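Local coordinates for fucoxanthin chlorophyll a/c-binding protein Lhcq3 (Chaetoceros gracilis, PDB 6L4U) that probably gathers light for photosynthesis, holding chlorophyll a, chlorophyll c and carotenoids as an antenna subunit in a large pigment-protein assembly, at residues X[65-68]-X[69-73]; X[162-165]-X[166-170]; X[171-174]-X[175-178]. One frame throughout, in Å; residues are numbered along the deposited sequence.

Contact 1 (X[65-68]-X[69-73]); sequences SELK and HGRVA. With CLA (chlorophyll a), chain B.
The imidazole of H69 turns back along its helix so that S65 O lies in the plane of the ring, and ND1 donates to that oxygen at 2.7 Å. S65 O also takes the backbone N of H69, the two donors arriving from opposite faces of the carbonyl plane. The ND1 bond, with CG beside the backbone N (chi1 -86°), fixes the ring's rotation and presents NE2 to the magnesium of another chlorophyll a. Over the centre of one ring face lies the methyl CMD of the chain B chlorophyll, 3.3 Å above the plane. That pigment is held from the same helix: S65 OG donates to OBD at 2.7 Å, and K68, bent at chi3, runs its CD past the macrocycle so that NZ reaches O1D at 2.6 Å while also pairing with E130. On another side of the helix L67 CD2 lies over a face of the R71 guanidinium, near its rim and 3.4 Å from NH2. The extended arginine goes on to E171 and to P147 O. This E-x-x-H-G-R run, with its magnesium-binding glutamate and histidine, is the signature of the first long transmembrane helix in the chlorophyll a/b-binding family.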
loop_
_atom_site.group_PDB
_atom_site.type_symbol
_atom_site.label_atom_id
_atom_site.label_comp_id
_atom_site.label_asym_id
_atom_site.label_seq_id
_atom_site.Cartn_x
_atom_site.Cartn_y
_atom_site.Cartn_z
ATOM N N SER X 65 -2.755 -78.096 -14.869
ATOM C CA SER X 65 -2.316 -78.034 -13.486
ATOM C C SER X 65 -2.153 -79.418 -12.883
ATOM O O SER X 65 -1.277 -79.613 -12.038
ATOM C CB SER X 65 -3.296 -77.224 -12.653
ATOM O OG SER X 65 -2.938 -77.337 -11.296
ATOM N N GLU X 66 -2.994 -80.376 -13.282
ATOM C CA GLU X 66 -2.793 -81.757 -12.858
ATOM C C GLU X 66 -1.527 -82.332 -13.468
ATOM O O GLU X 66 -0.787 -83.067 -12.805
ATOM C CB GLU X 66 -3.998 -82.609 -13.247
ATOM C CG GLU X 66 -3.945 -84.034 -12.725
ATOM C CD GLU X 66 -5.053 -84.898 -13.282
ATOM O OE1 GLU X 66 -5.358 -84.773 -14.483
ATOM O OE2 GLU X 66 -5.622 -85.700 -12.518
ATOM N N LEU X 67 -1.259 -81.994 -14.729
ATOM C CA LEU X 67 -0.055 -82.469 -15.395
ATOM C C LEU X 67 1.195 -81.851 -14.787
ATOM O O LEU X 67 2.227 -82.517 -14.673
ATOM C CB LEU X 67 -0.139 -82.160 -16.886
ATOM C CG LEU X 67 0.996 -82.693 -17.750
ATOM C CD1 LEU X 67 0.935 -84.201 -17.795
ATOM C CD2 LEU X 67 0.917 -82.107 -19.141
ATOM N N LYS X 68 1.120 -80.589 -14.364
ATOM C CA LYS X 68 2.293 -79.970 -13.761
ATOM C C LYS X 68 2.455 -80.367 -12.304
ATOM O O LYS X 68 3.586 -80.470 -11.821
ATOM C CB LYS X 68 2.234 -78.453 -13.894
ATOM C CG LYS X 68 3.593 -77.805 -13.735
ATOM C CD LYS X 68 3.501 -76.312 -13.710
ATOM C CE LYS X 68 3.355 -75.761 -15.103
ATOM N NZ LYS X 68 3.123 -74.295 -15.048
ATOM N N HIS X 69 1.351 -80.586 -11.586
ATOM C CA HIS X 69 1.451 -81.147 -10.242
ATOM C C HIS X 69 1.989 -82.564 -10.282
ATOM O O HIS X 69 2.682 -82.990 -9.353
ATOM C CB HIS X 69 0.091 -81.148 -9.550
ATOM C CG HIS X 69 -0.245 -79.875 -8.843
ATOM N ND1 HIS X 69 -0.948 -78.856 -9.446
ATOM C CD2 HIS X 69 -0.013 -79.470 -7.573
ATOM C CE1 HIS X 69 -1.117 -77.871 -8.586
ATOM N NE2 HIS X 69 -0.557 -78.215 -7.442
ATOM N N GLY X 70 1.678 -83.302 -11.348
ATOM C CA GLY X 70 2.184 -84.656 -11.475
ATOM C C GLY X 70 3.678 -84.698 -11.722
ATOM O O GLY X 70 4.405 -85.425 -11.044
ATOM N N ARG X 71 4.151 -83.910 -12.690
ATOM C CA ARG X 71 5.566 -83.896 -13.041
ATOM C C ARG X 71 6.433 -83.363 -11.909
ATOM O O ARG X 71 7.566 -83.818 -11.737
ATOM C CB ARG X 71 5.786 -83.056 -14.293
ATOM C CG ARG X 71 5.180 -83.632 -15.546
ATOM C CD ARG X 71 5.186 -82.602 -16.648
ATOM N NE ARG X 71 4.641 -83.136 -17.888
ATOM C CZ ARG X 71 4.563 -82.450 -19.019
ATOM N NH1 ARG X 71 4.992 -81.200 -19.067
ATOM N NH2 ARG X 71 4.057 -83.017 -20.105
ATOM N N VAL X 72 5.923 -82.408 -11.134
ATOM C CA VAL X 72 6.678 -81.876 -10.007
ATOM C C VAL X 72 6.779 -82.911 -8.893
ATOM O O VAL X 72 7.854 -83.118 -8.319
ATOM C CB VAL X 72 6.034 -80.558 -9.527
ATOM C CG1 VAL X 72 6.442 -80.218 -8.107
ATOM C CG2 VAL X 72 6.409 -79.427 -10.458
ATOM N N ALA X 73 5.681 -83.612 -8.606
ATOM C CA ALA X 73 5.669 -84.603 -7.540
ATOM C C ALA X 73 6.440 -85.867 -7.882
ATOM O O ALA X 73 6.993 -86.490 -6.971
ATOM C CB ALA X 73 4.242 -84.991 -7.189
HETATM MG MG CLA B . 4.894 -72.556 -11.137
HETATM C CHA CLA B . 1.595 -73.348 -11.900
HETATM C CHB CLA B . 4.443 -69.561 -12.580
HETATM C CHC CLA B . 7.836 -71.622 -9.775
HETATM C CHD CLA B . 5.140 -75.769 -9.351
HETATM N NA CLA B . 3.297 -71.595 -12.039
HETATM C C1A CLA B . 2.122 -72.011 -12.357
HETATM C C2A CLA B . 1.274 -71.057 -13.170
HETATM C C3A CLA B . 2.239 -69.920 -13.385
HETATM C C4A CLA B . 3.418 -70.406 -12.622
HETATM C CMA CLA B . 2.632 -69.895 -14.846
HETATM C CAA CLA B . 0.094 -70.438 -12.384
HETATM C CBA CLA B . 0.477 -69.692 -11.099
HETATM C CGA CLA B . -0.681 -69.177 -10.279
HETATM O O1A CLA B . -1.836 -69.413 -10.577
HETATM O O2A CLA B . -0.405 -68.397 -9.090
HETATM N NB CLA B . 5.978 -70.830 -11.176
HETATM C C1B CLA B . 5.706 -69.732 -11.866
HETATM C C2B CLA B . 6.721 -68.656 -11.771
HETATM C C3B CLA B . 7.745 -69.287 -10.916
HETATM C C4B CLA B . 7.168 -70.626 -10.615
HETATM C CMB CLA B . 6.729 -67.293 -12.402
HETATM C CAB CLA B . 9.036 -68.702 -10.473
HETATM C CBB CLA B . 10.201 -69.320 -10.520
HETATM N NC CLA B . 6.186 -73.507 -9.849
HETATM C C1C CLA B . 7.320 -72.944 -9.413
HETATM C C2C CLA B . 8.113 -73.763 -8.471
HETATM C C3C CLA B . 7.310 -74.987 -8.351
HETATM C C4C CLA B . 6.161 -74.714 -9.244
HETATM C CMC CLA B . 9.414 -73.427 -7.803
HETATM C CAC CLA B . 7.589 -76.218 -7.533
HETATM C CBC CLA B . 8.499 -77.048 -8.406
HETATM N ND CLA B . 3.753 -74.171 -10.679
HETATM C C1D CLA B . 3.878 -75.416 -9.990
HETATM C C2D CLA B . 2.679 -76.267 -9.995
HETATM C C3D CLA B . 1.751 -75.407 -10.772
HETATM C C4D CLA B . 2.437 -74.253 -11.105
HETATM C CMD CLA B . 2.340 -77.606 -9.431
HETATM C CAD CLA B . 0.384 -75.289 -11.323
HETATM O OBD CLA B . -0.538 -76.165 -11.214
HETATM C CBD CLA B . 0.261 -74.005 -12.031
HETATM C CGD CLA B . -0.142 -74.251 -13.450
HETATM O O1D CLA B . 0.648 -74.126 -14.359
HETATM O O2D CLA B . -1.504 -74.623 -13.771
HETATM C CED CLA B . -1.918 -74.665 -15.131
HETATM C C1 CLA B . 0.421 -68.975 -8.084
HETATM C C2 CLA B . -0.399 -69.496 -6.929
HETATM C C3 CLA B . -0.045 -69.253 -5.655
HETATM C C4 CLA B . 1.179 -68.448 -5.321
HETATM C C5 CLA B . -0.886 -69.795 -4.528
HETATM C C6 CLA B . -1.326 -71.233 -4.766
HETATM C C7 CLA B . -0.176 -72.210 -4.572
HETATM C C8 CLA B . 0.380 -72.216 -3.155
HETATM C C9 CLA B . 1.697 -72.971 -3.112
HETATM C C10 CLA B . -0.617 -72.850 -2.194
HETATM C C11 CLA B . -0.980 -74.272 -2.608
HETATM C C12 CLA B . -2.104 -74.812 -1.735
HETATM C C13 CLA B . -3.264 -75.316 -2.585
HETATM C C14 CLA B . -3.858 -74.203 -3.441
HETATM C C15 CLA B . -4.335 -75.927 -1.689
HETATM C C16 CLA B . -3.795 -77.033 -0.792
HETATM C C17 CLA B . -4.892 -77.587 0.110
HETATM C C18 CLA B . -4.469 -78.895 0.774
HETATM C C19 CLA B . -5.565 -79.419 1.695
HETATM C C20 CLA B . -3.151 -78.747 1.523
#

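Contact 2 (X[162-165]-X[166-170]); sequences ATLK and RKQDS. With CLA (chlorophyll a), chain C.
K165 NZ is gripped by both carboxylate oxygens of D169, 2.8 Å from OD2 and 3.1 Å from OD1, a salt bridge one helical turn long whose two hydrogen bonds are each weak. The lysine chain bends at chi2 (66°) and again at chi4 (70°), curling its ammonium group back over the turn, where P36 O adds a weak third acceptor. Next to it L164 CD2 rests against the amide of Q168, 3.5 Å from CD, and P36 also packs on Q168 and D169.

R166 leans the other way, toward the chlorophyll a of chain C. Its guanidinium carries O2D of that pigment over one face, 3.3 Å above the plane and toward the rim; the hydrogen bond from NH2 goes instead to O1D of a chlorophyll c1. A leucine here would probably leave that chlorophyll c1 oxygen without its donor and the ester of the neighbouring chlorophyll a without its flat cover. One turn on, S170 OG donates to OBD of the chain C pigment at 2.8 Å, while the pigment's magnesium takes a water at 2.2 Å. K167 NZ serves a fucoxanthin and another chlorophyll a. The turns form the opening part of helix 161-190, a pigment-binding transmembrane helix of the light-harvesting fold, with polar side chains reaching the edges of several pigments at once.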
loop_
_atom_site.group_PDB
_atom_site.type_symbol
_atom_site.label_atom_id
_atom_site.label_comp_id
_atom_site.label_asym_id
_atom_site.label_seq_id
_atom_site.Cartn_x
_atom_site.Cartn_y
_atom_site.Cartn_z
ATOM N N ALA X 162 -1.720 -92.677 -31.121
ATOM C CA ALA X 162 -2.150 -93.849 -30.364
ATOM C C ALA X 162 -1.174 -94.185 -29.241
ATOM O O ALA X 162 -1.594 -94.510 -28.125
ATOM C CB ALA X 162 -2.318 -95.046 -31.299
ATOM N N THR X 163 0.133 -94.127 -29.515
ATOM C CA THR X 163 1.115 -94.427 -28.475
ATOM C C THR X 163 1.216 -93.282 -27.476
ATOM O O THR X 163 1.467 -93.504 -26.286
ATOM C CB THR X 163 2.482 -94.702 -29.096
ATOM O OG1 THR X 163 2.318 -95.464 -30.297
ATOM C CG2 THR X 163 3.351 -95.494 -28.130
ATOM N N LEU X 164 1.030 -92.050 -27.949
ATOM C CA LEU X 164 1.061 -90.901 -27.055
ATOM C C LEU X 164 -0.203 -90.824 -26.210
ATOM O O LEU X 164 -0.196 -90.201 -25.144
ATOM C CB LEU X 164 1.284 -89.628 -27.877
ATOM C CG LEU X 164 1.605 -88.293 -27.203
ATOM C CD1 LEU X 164 2.606 -87.536 -28.043
ATOM C CD2 LEU X 164 0.350 -87.463 -27.072
ATOM N N LYS X 165 -1.293 -91.448 -26.665
ATOM C CA LYS X 165 -2.499 -91.534 -25.847
ATOM C C LYS X 165 -2.275 -92.424 -24.635
ATOM O O LYS X 165 -2.664 -92.071 -23.516
ATOM C CB LYS X 165 -3.668 -92.060 -26.679
ATOM C CG LYS X 165 -4.933 -92.334 -25.895
ATOM C CD LYS X 165 -5.531 -91.061 -25.339
ATOM C CE LYS X 165 -6.782 -91.360 -24.531
ATOM N NZ LYS X 165 -6.469 -92.069 -23.259
ATOM N N ARG X 166 -1.640 -93.580 -24.835
ATOM C CA ARG X 166 -1.379 -94.482 -23.719
ATOM C C ARG X 166 -0.317 -93.912 -22.790
ATOM O O ARG X 166 -0.403 -94.073 -21.568
ATOM C CB ARG X 166 -0.958 -95.857 -24.241
ATOM C CG ARG X 166 -0.954 -96.962 -23.186
ATOM C CD ARG X 166 0.460 -97.311 -22.740
ATOM N NE ARG X 166 0.477 -98.066 -21.491
ATOM C CZ ARG X 166 1.501 -98.080 -20.646
ATOM N NH1 ARG X 166 2.591 -97.376 -20.913
ATOM N NH2 ARG X 166 1.438 -98.794 -19.531
ATOM N N LYS X 167 0.685 -93.238 -23.348
ATOM C CA LYS X 167 1.744 -92.675 -22.527
ATOM C C LYS X 167 1.307 -91.418 -21.786
ATOM O O LYS X 167 1.874 -91.110 -20.735
ATOM C CB LYS X 167 2.972 -92.381 -23.387
ATOM C CG LYS X 167 3.885 -93.568 -23.597
ATOM C CD LYS X 167 5.303 -93.123 -23.897
ATOM C CE LYS X 167 6.031 -94.162 -24.732
ATOM N NZ LYS X 167 7.430 -93.764 -25.043
ATOM N N GLN X 168 0.317 -90.687 -22.299
ATOM C CA GLN X 168 -0.257 -89.598 -21.516
ATOM C C GLN X 168 -1.052 -90.119 -20.330
ATOM O O GLN X 168 -1.116 -89.448 -19.294
ATOM C CB GLN X 168 -1.157 -88.721 -22.383
ATOM C CG GLN X 168 -0.458 -87.538 -23.011
ATOM C CD GLN X 168 -1.322 -86.853 -24.042
ATOM O OE1 GLN X 168 -2.237 -87.456 -24.598
ATOM N NE2 GLN X 168 -1.037 -85.586 -24.307
ATOM N N ASP X 169 -1.667 -91.296 -20.462
ATOM C CA ASP X 169 -2.385 -91.873 -19.335
ATOM C C ASP X 169 -1.418 -92.359 -18.273
ATOM O O ASP X 169 -1.701 -92.247 -17.077
ATOM C CB ASP X 169 -3.265 -93.031 -19.790
ATOM C CG ASP X 169 -4.186 -92.647 -20.908
ATOM O OD1 ASP X 169 -4.394 -91.438 -21.103
ATOM O OD2 ASP X 169 -4.701 -93.550 -21.596
ATOM N N SER X 170 -0.279 -92.899 -18.689
ATOM C CA SER X 170 0.722 -93.331 -17.733
ATOM C C SER X 170 1.499 -92.166 -17.142
ATOM O O SER X 170 2.075 -92.316 -16.062
ATOM C CB SER X 170 1.681 -94.322 -18.386
ATOM O OG SER X 170 2.693 -94.702 -17.476
HETATM MG MG CLA C . -3.875 -98.704 -12.378
HETATM C CHA CLA C . -1.826 -97.806 -15.026
HETATM C CHB CLA C . -5.675 -100.601 -14.504
HETATM C CHC CLA C . -5.520 -99.878 -9.679
HETATM C CHD CLA C . -1.516 -96.960 -10.120
HETATM N NA CLA C . -3.759 -99.169 -14.398
HETATM C C1A CLA C . -2.990 -98.716 -15.323
HETATM C C2A CLA C . -3.310 -99.171 -16.734
HETATM C C3A CLA C . -4.538 -100.027 -16.518
HETATM C C4A CLA C . -4.664 -99.918 -15.036
HETATM C CMA CLA C . -5.728 -99.353 -17.184
HETATM C CAA CLA C . -2.275 -100.118 -17.354
HETATM C CBA CLA C . -1.609 -101.031 -16.332
HETATM C CGA CLA C . -0.751 -102.050 -17.036
HETATM O O1A CLA C . -1.260 -103.013 -17.584
HETATM O O2A CLA C . 0.692 -101.897 -17.073
HETATM N NB CLA C . -5.375 -100.066 -12.133
HETATM C C1B CLA C . -6.045 -100.699 -13.088
HETATM C C2B CLA C . -7.181 -101.531 -12.617
HETATM C C3B CLA C . -7.133 -101.310 -11.154
HETATM C C4B CLA C . -5.970 -100.391 -10.981
HETATM C CMB CLA C . -8.139 -102.364 -13.416
HETATM C CAB CLA C . -8.038 -101.881 -10.122
HETATM C CBB CLA C . -7.623 -102.431 -8.995
HETATM N NC CLA C . -3.570 -98.452 -10.355
HETATM C C1C CLA C . -4.345 -99.035 -9.427
HETATM C C2C CLA C . -3.944 -98.784 -8.021
HETATM C C3C CLA C . -2.760 -97.923 -8.163
HETATM C C4C CLA C . -2.634 -97.788 -9.634
HETATM C CMC CLA C . -4.584 -99.283 -6.756
HETATM C CAC CLA C . -1.891 -97.321 -7.087
HETATM C CBC CLA C . -0.779 -98.311 -6.833
HETATM N ND CLA C . -2.117 -97.687 -12.436
HETATM C C1D CLA C . -1.260 -96.952 -11.556
HETATM C C2D CLA C . -0.150 -96.222 -12.200
HETATM C C3D CLA C . -0.395 -96.582 -13.617
HETATM C C4D CLA C . -1.519 -97.394 -13.648
HETATM C CMD CLA C . 0.969 -95.350 -11.727
HETATM C CAD CLA C . 0.089 -96.409 -15.006
HETATM O OBD CLA C . 1.104 -95.710 -15.362
HETATM C CBD CLA C . -0.795 -97.177 -15.905
HETATM C CGD CLA C . -1.374 -96.289 -16.960
HETATM O O1D CLA C . -2.197 -95.435 -16.693
HETATM O O2D CLA C . -0.964 -96.501 -18.336
HETATM C CED CLA C . -1.919 -96.453 -19.392
HETATM C C1 CLA C . 1.536 -103.009 -16.794
HETATM C C2 CLA C . 2.114 -102.831 -15.408
HETATM C C3 CLA C . 3.390 -102.459 -15.220
HETATM C C4 CLA C . 4.299 -102.221 -16.391
HETATM C C5 CLA C . 3.919 -102.285 -13.816
HETATM C C6 CLA C . 4.900 -101.123 -13.723
HETATM C C7 CLA C . 5.835 -101.258 -12.530
HETATM C C8 CLA C . 6.602 -99.959 -12.302
HETATM C C9 CLA C . 7.459 -99.618 -13.513
HETATM C C10 CLA C . 7.460 -100.064 -11.045
HETATM C C11 CLA C . 6.610 -100.439 -9.839
HETATM C C12 CLA C . 7.302 -100.121 -8.516
HETATM C C13 CLA C . 8.079 -101.283 -7.895
HETATM C C14 CLA C . 7.470 -102.651 -8.193
HETATM C C15 CLA C . 8.134 -101.046 -6.390
HETATM C C16 CLA C . 9.336 -101.676 -5.696
HETATM C C17 CLA C . 9.400 -101.188 -4.253
HETATM C C18 CLA C . 10.605 -101.731 -3.492
HETATM C C19 CLA C . 10.619 -101.196 -2.066
HETATM C C20 CLA C . 11.912 -101.407 -4.206
HETATM O O HOH W 1 -5.460 -97.341 -13.058
#

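Contact 3 (X[171-174]-X[175-178]); sequences ELNN and GRLA. With CLA (chlorophyll a), chain D.
R176 and L172 sit one turn apart in the E-x-x-N-G-R run of helix 161-190, a signature of the light-harvesting fold. Closest to the pigment is the R176 side chain, which starts beside the backbone N (chi1 -69°) and runs extended from CG to NE across the chain D chlorophyll a. Its CG lies 3.5 Å from C4C and its CD 3.5 Å from CHD, so the aliphatic part packs on the macrocycle. The guanidinium is less certain: NH1 is modelled 1.4 Å from C2D, an overlap that is doubtful as a real link, and the weak bond from NH2 to O1D shares that doubt.

Behind this chain stands L172 O, which lies near the guanidinium plane at its edge, 3.2 Å from R176 CG, and accepts R176 N at 2.6 Å. The turn sets where the side chain starts, and the macrocycle takes up its aliphatic part.

Farther out, E171 binds the magnesium of another chlorophyll a through OE1 and forms a salt bridge to R71 through OE2. The amides of N173 and N174 donate back to D169 O and S170 O, which ties both side chains to the preceding turn, and L177 touches a fucoxanthin. On the flank toward helix 56-85, A178 packs against M74 and T77, its N bonded to N174 O at 3.1 Å and its CB resting 3.3 Å from that same oxygen.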
loop_
_atom_site.group_PDB
_atom_site.type_symbol
_atom_site.label_atom_id
_atom_site.label_comp_id
_atom_site.label_asym_id
_atom_site.label_seq_id
_atom_site.Cartn_x
_atom_site.Cartn_y
_atom_site.Cartn_z
ATOM N N GLU X 171 1.538 -91.015 -17.819
ATOM C CA GLU X 171 2.103 -89.824 -17.194
ATOM C C GLU X 171 1.198 -89.317 -16.086
ATOM O O GLU X 171 1.670 -88.987 -14.991
ATOM C CB GLU X 171 2.334 -88.722 -18.230
ATOM C CG GLU X 171 2.887 -87.439 -17.620
ATOM C CD GLU X 171 3.669 -86.567 -18.586
ATOM O OE1 GLU X 171 3.956 -86.992 -19.716
ATOM O OE2 GLU X 171 4.014 -85.435 -18.202
ATOM N N LEU X 172 -0.108 -89.272 -16.347
ATOM C CA LEU X 172 -1.045 -88.757 -15.359
ATOM C C LEU X 172 -1.207 -89.717 -14.190
ATOM O O LEU X 172 -1.221 -89.283 -13.036
ATOM C CB LEU X 172 -2.391 -88.470 -16.019
ATOM C CG LEU X 172 -2.405 -87.204 -16.879
ATOM C CD1 LEU X 172 -3.770 -86.974 -17.490
ATOM C CD2 LEU X 172 -1.976 -86.000 -16.064
ATOM N N ASN X 173 -1.304 -91.023 -14.467
ATOM C CA ASN X 173 -1.484 -92.004 -13.398
ATOM C C ASN X 173 -0.255 -92.090 -12.502
ATOM O O ASN X 173 -0.383 -92.249 -11.284
ATOM C CB ASN X 173 -1.805 -93.375 -13.983
ATOM C CG ASN X 173 -3.260 -93.522 -14.356
ATOM O OD1 ASN X 173 -4.091 -93.875 -13.524
ATOM N ND2 ASN X 173 -3.576 -93.254 -15.613
ATOM N N ASN X 174 0.941 -91.985 -13.082
ATOM C CA ASN X 174 2.135 -91.900 -12.250
ATOM C C ASN X 174 2.231 -90.544 -11.575
ATOM O O ASN X 174 2.846 -90.422 -10.513
ATOM C CB ASN X 174 3.388 -92.181 -13.077
ATOM C CG ASN X 174 3.510 -93.639 -13.469
ATOM O OD1 ASN X 174 4.242 -94.405 -12.842
ATOM N ND2 ASN X 174 2.785 -94.033 -14.508
ATOM N N GLY X 175 1.625 -89.518 -12.170
ATOM C CA GLY X 175 1.525 -88.245 -11.486
ATOM C C GLY X 175 0.542 -88.286 -10.334
ATOM O O GLY X 175 0.814 -87.741 -9.262
ATOM N N ARG X 176 -0.608 -88.944 -10.538
ATOM C CA ARG X 176 -1.617 -89.074 -9.489
ATOM C C ARG X 176 -1.083 -89.846 -8.290
ATOM O O ARG X 176 -1.423 -89.538 -7.144
ATOM C CB ARG X 176 -2.857 -89.787 -10.024
ATOM C CG ARG X 176 -3.705 -89.040 -11.024
ATOM C CD ARG X 176 -4.539 -90.061 -11.770
ATOM N NE ARG X 176 -5.084 -89.573 -13.025
ATOM C CZ ARG X 176 -6.378 -89.406 -13.279
ATOM N NH1 ARG X 176 -7.324 -89.655 -12.347
ATOM N NH2 ARG X 176 -6.728 -88.957 -14.477
ATOM N N LEU X 177 -0.245 -90.852 -8.537
ATOM C CA LEU X 177 0.272 -91.663 -7.443
ATOM C C LEU X 177 1.402 -90.950 -6.714
ATOM O O LEU X 177 1.511 -91.041 -5.486
ATOM C CB LEU X 177 0.739 -93.015 -7.978
ATOM C CG LEU X 177 1.314 -94.011 -6.974
ATOM C CD1 LEU X 177 0.333 -94.247 -5.845
ATOM C CD2 LEU X 177 1.657 -95.314 -7.668
ATOM N N ALA X 178 2.251 -90.233 -7.450
ATOM C CA ALA X 178 3.360 -89.535 -6.818
ATOM C C ALA X 178 2.908 -88.329 -6.010
ATOM O O ALA X 178 3.604 -87.944 -5.069
ATOM C CB ALA X 178 4.381 -89.103 -7.864
HETATM MG MG CLA D . -7.072 -85.587 -10.953
HETATM C CHA CLA D . -9.430 -86.608 -13.243
HETATM C CHB CLA D . -7.539 -82.411 -12.016
HETATM C CHC CLA D . -5.133 -84.609 -8.417
HETATM C CHD CLA D . -7.076 -89.017 -9.576
HETATM N NA CLA D . -8.298 -84.654 -12.334
HETATM C C1A CLA D . -9.130 -85.140 -13.169
HETATM C C2A CLA D . -9.800 -84.162 -14.085
HETATM C C3A CLA D . -9.107 -82.874 -13.730
HETATM C C4A CLA D . -8.253 -83.354 -12.614
HETATM C CMA CLA D . -8.223 -82.415 -14.880
HETATM C CAA CLA D . -11.189 -84.051 -13.428
HETATM C CBA CLA D . -12.088 -82.864 -13.754
HETATM C CGA CLA D . -12.121 -81.810 -12.659
HETATM O O1A CLA D . -12.565 -80.709 -12.890
HETATM O O2A CLA D . -11.558 -82.022 -11.339
HETATM N NB CLA D . -6.424 -83.763 -10.325
HETATM C C1B CLA D . -6.648 -82.580 -10.874
HETATM C C2B CLA D . -6.011 -81.429 -10.191
HETATM C C3B CLA D . -5.294 -82.111 -9.094
HETATM C C4B CLA D . -5.626 -83.543 -9.291
HETATM C CMB CLA D . -6.073 -79.970 -10.535
HETATM C CAB CLA D . -4.436 -81.547 -8.033
HETATM C CBB CLA D . -3.376 -80.841 -8.325
HETATM N NC CLA D . -6.326 -86.601 -9.325
HETATM C C1C CLA D . -5.476 -86.032 -8.462
HETATM C C2C CLA D . -4.861 -86.955 -7.478
HETATM C C3C CLA D . -5.448 -88.252 -7.835
HETATM C C4C CLA D . -6.330 -87.907 -8.970
HETATM C CMC CLA D . -3.874 -86.670 -6.388
HETATM C CAC CLA D . -5.222 -89.594 -7.194
HETATM C CBC CLA D . -6.269 -89.679 -6.106
HETATM N ND CLA D . -8.016 -87.364 -11.193
HETATM C C1D CLA D . -7.872 -88.720 -10.759
HETATM C C2D CLA D . -8.543 -89.735 -11.590
HETATM C C3D CLA D . -9.197 -88.849 -12.588
HETATM C C4D CLA D . -8.833 -87.548 -12.291
HETATM C CMD CLA D . -8.713 -91.226 -11.536
HETATM C CAD CLA D . -10.054 -88.812 -13.793
HETATM O OBD CLA D . -10.574 -89.835 -14.365
HETATM C CBD CLA D . -10.192 -87.414 -14.241
HETATM C CGD CLA D . -9.541 -87.287 -15.578
HETATM O O1D CLA D . -8.331 -87.311 -15.693
HETATM O O2D CLA D . -10.361 -87.081 -16.750
HETATM C CED CLA D . -9.771 -86.473 -17.890
HETATM C C1 CLA D . -10.844 -80.912 -10.801
HETATM C C2 CLA D . -9.925 -81.309 -9.673
HETATM C C3 CLA D . -9.504 -80.413 -8.766
HETATM C C4 CLA D . -9.923 -78.971 -8.856
HETATM C C5 CLA D . -8.591 -80.878 -7.657
HETATM C C6 CLA D . -8.154 -79.774 -6.705
HETATM C C7 CLA D . -8.080 -80.255 -5.260
HETATM C C8 CLA D . -9.442 -80.351 -4.583
HETATM C C9 CLA D . -10.281 -79.102 -4.815
HETATM C C10 CLA D . -9.235 -80.568 -3.091
HETATM C C11 CLA D . -8.527 -81.888 -2.834
HETATM C C12 CLA D . -8.090 -82.031 -1.384
HETATM C C13 CLA D . -8.001 -83.510 -1.033
HETATM C C14 CLA D . -9.277 -83.988 -0.354
HETATM C C15 CLA D . -6.779 -83.773 -0.162
HETATM C C16 CLA D . -6.391 -85.243 -0.235
HETATM C C17 CLA D . -4.905 -85.462 0.026
HETATM C C18 CLA D . -4.338 -86.514 -0.924
HETATM C C19 CLA D . -5.107 -87.826 -0.845
HETATM C C20 CLA D . -2.857 -86.756 -0.672
#

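Contacts 1 and 3 lie side by side on the two long helices, 56-85 and 161-190, and touch, centres 8 Å apart. Their runs correspond (E-L-x-x-G-R in both), and each glutamate binds a magnesium: E66 OE2 of contact 1 lies 2.1 Å from MG of the chain D chlorophyll over which R176 of contact 3 extends. In return E171 OE2 meets R71 NE in a salt bridge modelled short, at 2.4 Å, and L67 CD1 packs 3.8 Å from L172 CD2. Contact 2 continues straight into contact 3, their centres 13 Å apart. It does not touch contact 1 (about 6 Å between nearest atoms), yet R71, K167, Q168, S170, E171 and N174 line one chlorophyll a pocket.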